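Local coordinates for protein pilin, type IV (Thermus thermophilus, PDB 4BHR) that is a type IV pilin, present here as its soluble part without the N-terminal segment, and probably acts in building the pilus at the cell envelope, at residues 30-33 and 38-41; 50-55 and 61-66. All coordinates share one frame; numbering follows the deposited sequence.

Interaction 1: residues 30-33 and 38-41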
ATOM      1  N   PRO A  30      -1.392  10.896  -4.958  1.00 21.99           N
ATOM      2  CA  PRO A  30      -0.072  11.202  -5.551  1.00 22.15           C
ATOM      3  C   PRO A  30       0.152  10.325  -6.772  1.00 21.72           C
ATOM      4  O   PRO A  30      -0.665   9.411  -7.033  1.00 20.80           O
ATOM      5  CB  PRO A  30       0.917  10.826  -4.449  1.00 21.83           C
ATOM      6  CG  PRO A  30       0.185   9.872  -3.549  1.00 20.92           C
ATOM      7  CD  PRO A  30      -1.293  10.227  -3.652  1.00 21.40           C
ATOM      8  N   GLN A  31       1.224  10.607  -7.520  1.00 19.85           N
ATOM      9  CA  GLN A  31       1.553   9.871  -8.743  1.00 21.09           C
ATOM     10  C   GLN A  31       1.905   8.415  -8.365  1.00 19.22           C
ATOM     11  O   GLN A  31       2.758   8.182  -7.524  1.00 19.74           O
ATOM     12  CB  GLN A  31       2.809  10.479  -9.362  1.00 21.93           C
ATOM     13  CG  GLN A  31       3.298   9.772 -10.619  1.00 22.65           C
ATOM     14  CD  GLN A  31       2.295   9.818 -11.753  1.00 26.78           C
ATOM     15  OE1 GLN A  31       1.685  10.856 -11.992  1.00 28.33           O
ATOM     16  NE2 GLN A  31       2.099   8.680 -12.448  1.00 25.31           N
ATOM     17  N   LEU A  32       1.204   7.486  -8.990  1.00 17.97           N
ATOM     18  CA  LEU A  32       1.359   6.065  -8.764  1.00 16.40           C
ATOM     19  C   LEU A  32       1.523   5.379 -10.109  1.00 17.41           C
ATOM     20  O   LEU A  32       1.094   5.945 -11.140  1.00 18.27           O
ATOM     21  CB  LEU A  32       0.102   5.526  -8.068  1.00 15.47           C
ATOM     22  CG  LEU A  32      -0.090   5.988  -6.601  1.00 16.79           C
ATOM     23  CD1 LEU A  32      -1.409   5.454  -6.063  1.00 15.27           C
ATOM     24  CD2 LEU A  32       1.062   5.465  -5.746  1.00 15.58           C
ATOM     25  N   PRO A  33       2.140   4.182 -10.136  1.00 16.99           N
ATOM     26  CA  PRO A  33       2.623   3.410  -8.970  1.00 17.15           C
ATOM     27  C   PRO A  33       4.000   3.778  -8.431  1.00 18.39           C
ATOM     28  O   PRO A  33       4.795   4.467  -9.092  1.00 17.61           O
ATOM     29  CB  PRO A  33       2.712   1.998  -9.516  1.00 16.22           C
ATOM     30  CG  PRO A  33       3.157   2.220 -10.950  1.00 18.42           C
ATOM     31  CD  PRO A  33       2.409   3.459 -11.393  1.00 17.77           C
ATOM     32  N   GLN A  38       8.729   4.658  -0.787  1.00 23.07           N
ATOM     33  CA  GLN A  38       8.542   6.066  -1.083  1.00 22.37           C
ATOM     34  C   GLN A  38       7.525   6.657  -0.135  1.00 21.27           C
ATOM     35  O   GLN A  38       7.345   7.881  -0.071  1.00 18.85           O
ATOM     36  CB  GLN A  38       8.140   6.273  -2.550  1.00 23.69           C
ATOM     37  CG  GLN A  38       9.186   5.777  -3.551  1.00 25.89           C
ATOM     38  CD  GLN A  38      10.566   6.360  -3.280  1.00 30.05           C
ATOM     39  OE1 GLN A  38      11.426   5.734  -2.627  1.00 31.80           O
ATOM     40  NE2 GLN A  38      10.784   7.577  -3.765  1.00 26.91           N
ATOM     41  N   PHE A  39       6.883   5.799   0.662  1.00 18.90           N
ATOM     42  CA  PHE A  39       5.902   6.237   1.638  1.00 18.38           C
ATOM     43  C   PHE A  39       6.308   5.943   3.072  1.00 19.56           C
ATOM     44  O   PHE A  39       6.061   6.750   3.944  1.00 20.91           O
ATOM     45  CB  PHE A  39       4.533   5.574   1.331  1.00 18.26           C
ATOM     46  CG  PHE A  39       3.982   5.999   0.001  1.00 17.88           C
ATOM     47  CD1 PHE A  39       3.393   7.262  -0.152  1.00 17.19           C
ATOM     48  CD2 PHE A  39       4.099   5.172  -1.128  1.00 19.30           C
ATOM     49  CE1 PHE A  39       2.965   7.697  -1.404  1.00 18.85           C
ATOM     50  CE2 PHE A  39       3.646   5.607  -2.389  1.00 20.07           C
ATOM     51  CZ  PHE A  39       3.059   6.865  -2.505  1.00 19.37           C
ATOM     52  N   VAL A  40       6.839   4.743   3.296  1.00 19.66           N
ATOM     53  CA  VAL A  40       7.363   4.313   4.618  1.00 19.45           C
ATOM     54  C   VAL A  40       8.687   3.580   4.395  1.00 21.50           C
ATOM     55  O   VAL A  40       8.751   2.529   3.690  1.00 20.98           O
ATOM     56  CB  VAL A  40       6.384   3.380   5.360  1.00 20.48           C
ATOM     57  CG1 VAL A  40       6.930   2.937   6.708  1.00 21.66           C
ATOM     58  CG2 VAL A  40       5.021   4.033   5.540  1.00 18.17           C
ATOM     59  N   ALA A  41       9.764   4.155   4.949  1.00 20.84           N
ATOM     60  CA  ALA A  41      11.089   3.549   4.892  1.00 22.32           C
ATOM     61  C   ALA A  41      11.199   2.251   5.699  1.00 23.95           C
ATOM     62  O   ALA A  41      10.413   1.975   6.595  1.00 24.25           O
ATOM     63  CB  ALA A  41      12.125   4.565   5.384  1.00 24.44           C
TER
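Phe39 reaches back with its ring to Pro30 and Leu32, joining the loop that leads out of helix 6-20 to the loop that follows strand 34-35 in this type IV pilin domain, where a helix packs against an antiparallel sheet. The contact is apolar and small, some 99 Å² in all, and lies near the surface; the two backbones stay well apart, with Pro30 CA and Phe39 CA 10.6 Å from each other. The far end of the ring does the touching. Pro30 comes to its edge, close to the ring plane, with CG 4.1 Å from Phe39 CE1.

Phe39 CB points toward residues 30-33, and with CG anti to the carbonyl carbon (chi1 -64°) the ring extends far enough for CE1 and CZ to meet Pro30 and Leu32. Further out, Phe39 also packs on Val52 of strand 47-54 and on Ala17 and Val18 of helix 6-20, so the side chain links helix, sheet and loop. Leu32 is backed by Val52 and Ala54 of the same strand. Gln31 O accepts a hydrogen bond from Gln34 NE2, and Val40 O pairs with Tyr10 OH, tying each segment to its surroundings. The peptide bond before Pro33 is cis. Leu32 itself approaches the ring obliquely through one delta methyl, CD2, which lies 4.1 Å from Phe39 CZ.

Interaction 2: residues 50-55 and 61-66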
ATOM      1  N   CYS A  50       7.432  -4.498  -2.452  1.00 18.97           N
ATOM      2  CA  CYS A  50       6.161  -3.907  -1.993  1.00 17.70           C
ATOM      3  C   CYS A  50       5.879  -2.745  -2.910  1.00 17.68           C
ATOM      4  O   CYS A  50       6.774  -1.923  -3.162  1.00 19.73           O
ATOM      5  CB  CYS A  50       6.277  -3.397  -0.539  1.00 20.02           C
ATOM      6  SG  CYS A  50       4.755  -2.727   0.160  1.00 23.05           S
ATOM      7  N   ASN A  51       4.653  -2.687  -3.423  1.00 16.57           N
ATOM      8  CA  ASN A  51       4.323  -1.564  -4.275  1.00 15.46           C
ATOM      9  C   ASN A  51       2.951  -1.010  -4.000  1.00 15.06           C
ATOM     10  O   ASN A  51       2.139  -1.658  -3.381  1.00 14.51           O
ATOM     11  CB  ASN A  51       4.505  -2.034  -5.736  1.00 16.27           C
ATOM     12  CG  ASN A  51       3.615  -3.235  -6.088  1.00 18.21           C
ATOM     13  OD1 ASN A  51       2.408  -3.104  -6.184  1.00 22.50           O
ATOM     14  ND2 ASN A  51       4.228  -4.425  -6.256  1.00 21.75           N
ATOM     15  N   VAL A  52       2.696   0.235  -4.437  1.00 14.15           N
ATOM     16  CA  VAL A  52       1.392   0.850  -4.320  1.00 14.11           C
ATOM     17  C   VAL A  52       0.933   1.171  -5.738  1.00 15.66           C
ATOM     18  O   VAL A  52       1.674   1.824  -6.508  1.00 15.73           O
ATOM     19  CB  VAL A  52       1.480   2.205  -3.573  1.00 15.50           C
ATOM     20  CG1 VAL A  52       0.066   2.776  -3.376  1.00 15.97           C
ATOM     21  CG2 VAL A  52       2.117   2.021  -2.193  1.00 17.75           C
ATOM     22  N   THR A  53      -0.293   0.736  -6.066  1.00 14.59           N
ATOM     23  CA  THR A  53      -0.841   0.991  -7.386  1.00 15.06           C
ATOM     24  C   THR A  53      -2.173   1.708  -7.264  1.00 15.28           C
ATOM     25  O   THR A  53      -2.911   1.589  -6.271  1.00 15.00           O
ATOM     26  CB  THR A  53      -1.074  -0.324  -8.195  1.00 15.87           C
ATOM     27  OG1 THR A  53      -1.826  -1.262  -7.395  1.00 16.87           O
ATOM     28  CG2 THR A  53       0.253  -0.931  -8.615  1.00 15.41           C
ATOM     29  N   ALA A  54      -2.503   2.498  -8.296  1.00 15.52           N
ATOM     30  CA  ALA A  54      -3.767   3.179  -8.344  1.00 17.39           C
ATOM     31  C   ALA A  54      -4.882   2.275  -8.860  1.00 17.14           C
ATOM     32  O   ALA A  54      -4.733   1.562  -9.898  1.00 18.90           O
ATOM     33  CB  ALA A  54      -3.646   4.419  -9.219  1.00 15.82           C
ATOM     34  N   ASN A  55      -6.009   2.317  -8.170  1.00 16.28           N
ATOM     35  CA  ASN A  55      -7.187   1.551  -8.589  1.00 18.21           C
ATOM     36  C   ASN A  55      -7.832   2.238  -9.807  1.00 19.51           C
ATOM     37  O   ASN A  55      -7.652   3.443 -10.023  1.00 19.45           O
ATOM     38  CB  ASN A  55      -8.212   1.485  -7.455  1.00 16.99           C
ATOM     39  CG  ASN A  55      -7.791   0.535  -6.302  1.00 17.73           C
ATOM     40  OD1 ASN A  55      -6.615   0.173  -6.177  1.00 19.81           O
ATOM     41  ND2 ASN A  55      -8.740   0.205  -5.430  1.00 18.99           N
ATOM     42  N   PHE A  61      -6.517   3.110  -3.873  1.00 13.46           N
ATOM     43  CA  PHE A  61      -5.221   2.512  -4.225  1.00 13.73           C
ATOM     44  C   PHE A  61      -5.110   1.149  -3.554  1.00 12.98           C
ATOM     45  O   PHE A  61      -5.855   0.816  -2.625  1.00 14.93           O
ATOM     46  CB  PHE A  61      -4.049   3.429  -3.775  1.00 13.89           C
ATOM     47  CG  PHE A  61      -4.103   3.771  -2.298  1.00 14.36           C
ATOM     48  CD1 PHE A  61      -3.462   2.925  -1.380  1.00 14.92           C
ATOM     49  CD2 PHE A  61      -4.783   4.892  -1.822  1.00 13.89           C
ATOM     50  CE1 PHE A  61      -3.531   3.182   0.003  1.00 15.26           C
ATOM     51  CE2 PHE A  61      -4.862   5.152  -0.460  1.00 14.44           C
ATOM     52  CZ  PHE A  61      -4.231   4.304   0.460  1.00 14.21           C
ATOM     53  N   THR A  62      -4.150   0.388  -3.991  1.00 13.55           N
ATOM     54  CA  THR A  62      -3.871  -0.946  -3.394  1.00 14.69           C
ATOM     55  C   THR A  62      -2.383  -1.017  -3.062  1.00 14.67           C
ATOM     56  O   THR A  62      -1.518  -0.699  -3.885  1.00 13.98           O
ATOM     57  CB  THR A  62      -4.221  -2.096  -4.363  1.00 16.54           C
ATOM     58  OG1 THR A  62      -5.631  -2.047  -4.675  1.00 18.44           O
ATOM     59  CG2 THR A  62      -3.931  -3.503  -3.714  1.00 17.34           C
ATOM     60  N   VAL A  63      -2.080  -1.475  -1.845  1.00 13.24           N
ATOM     61  CA  VAL A  63      -0.703  -1.678  -1.419  1.00 13.28           C
ATOM     62  C   VAL A  63      -0.483  -3.168  -1.385  1.00 14.92           C
ATOM     63  O   VAL A  63      -1.287  -3.894  -0.758  1.00 15.41           O
ATOM     64  CB  VAL A  63      -0.504  -1.132   0.041  1.00 12.87           C
ATOM     65  CG1 VAL A  63       0.975  -1.277   0.443  1.00 13.69           C
ATOM     66  CG2 VAL A  63      -0.919   0.325   0.104  1.00 13.65           C
ATOM     67  N   THR A  64       0.578  -3.627  -2.044  1.00 16.05           N
ATOM     68  CA  THR A  64       0.839  -5.065  -2.101  1.00 17.23           C
ATOM     69  C   THR A  64       2.268  -5.419  -1.730  1.00 15.12           C
ATOM     70  O   THR A  64       3.199  -4.866  -2.279  1.00 16.72           O
ATOM     71  CB  THR A  64       0.584  -5.599  -3.516  1.00 17.78           C
ATOM     72  OG1 THR A  64      -0.767  -5.296  -3.900  1.00 20.39           O
ATOM     73  CG2 THR A  64       0.785  -7.147  -3.487  1.00 21.32           C
ATOM     74  N   ALA A  65       2.424  -6.372  -0.810  1.00 16.71           N
ATOM     75  CA  ALA A  65       3.752  -6.818  -0.387  1.00 18.21           C
ATOM     76  C   ALA A  65       3.908  -8.309  -0.665  1.00 19.25           C
ATOM     77  O   ALA A  65       3.046  -9.109  -0.344  1.00 21.17           O
ATOM     78  CB  ALA A  65       4.047  -6.515   1.075  1.00 20.57           C
ATOM     79  N   GLN A  66       5.001  -8.639  -1.312  1.00 22.73           N
ATOM     80  CA  GLN A  66       5.312 -10.012  -1.556  1.00 26.19           C
ATOM     81  C   GLN A  66       6.187 -10.450  -0.390  1.00 26.31           C
ATOM     82  O   GLN A  66       7.094  -9.726  -0.004  1.00 25.80           O
ATOM     83  CB  GLN A  66       6.007 -10.127  -2.900  1.00 28.85           C
ATOM     84  CG  GLN A  66       6.083 -11.539  -3.405  1.00 37.04           C
ATOM     85  CD  GLN A  66       6.905 -11.625  -4.674  1.00 40.53           C
ATOM     86  OE1 GLN A  66       6.990 -10.662  -5.441  1.00 44.53           O
ATOM     87  NE2 GLN A  66       7.534 -12.764  -4.888  1.00 42.50           N
TER
HETATM   88  O   HOH W   1      -0.210  -2.966  -5.559  1.00 19.79           O
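Residues 50-54 and 61-66 pair as the two antiparallel strands of a beta hairpin; the axes of these segments come within 4.7 Å of each other. Backbone hydrogen bonds join two residue pairs. Asn51 and Thr64 exchange bonds in both directions, that from Thr64 N to Asn51 O being nearly straight (2.8 Å, 172° at the hydrogen); Thr53 and Thr62 do the same. The non-hydrogen-bonded pairs are Cys50-Ala65, Val52-Val63 and Ala54-Phe61.

The polar side chains of Asn51, Thr53, Thr62 and Thr64 share one face. There a water lies within hydrogen-bonding distance of Asn51 OD1 (2.7 Å), Thr62 O, Thr53 OG1 and Thr64 OG1, so it spans both strands; Thr64 OG1 bonds Ser76 OG as well. Where residues 50-55 leave the strand, Thr62 OG1 donates to Asn55 OD1 (2.9 Å), on a lone pair in the carbonyl plane, while Asn55 ND2 is hydrogen-bonded to Asp78 OD1.

Apolar groups fill the other face. Val52 CG2 lies beside Val63 CG2 at 4.2 Å, and Val52 CG1 meets Phe61 CD1 obliquely at 4.1 Å. Cys50 SG packs 4.0 Å from Ala65 CB and closes the disulfide with Cys36.

Helix 6-20 covers this apolar face through Val14, Ala15 and Val18, while strands 34-35 and 74-78 flank the hairpin within the sheet.

How the interactions relate
Both segments of interaction 1 precede those of interaction 2 in the sequence, and the centres of the two contacts lie about 9 Å apart in one pilin domain. They meet at strand 47-54: Leu32 CD2 packs 3.7 Å from Val52 CG1, and Phe39 CD2 lies 3.9 Å from Val52 CG2. Val52 thus offers CG1 to Leu32 and CG2 to Phe39 while pairing with Val63 and touching Phe61. Helix 6-20 also spans the two, meeting Phe39 in interaction 1 and Val52 and Phe61 in interaction 2, with Val18 touching both phenylalanine side chains. Interaction 1 carries apolar packing from the helix-sheet interface out to the surface loops beside short strand 34-35 at the sheet's edge.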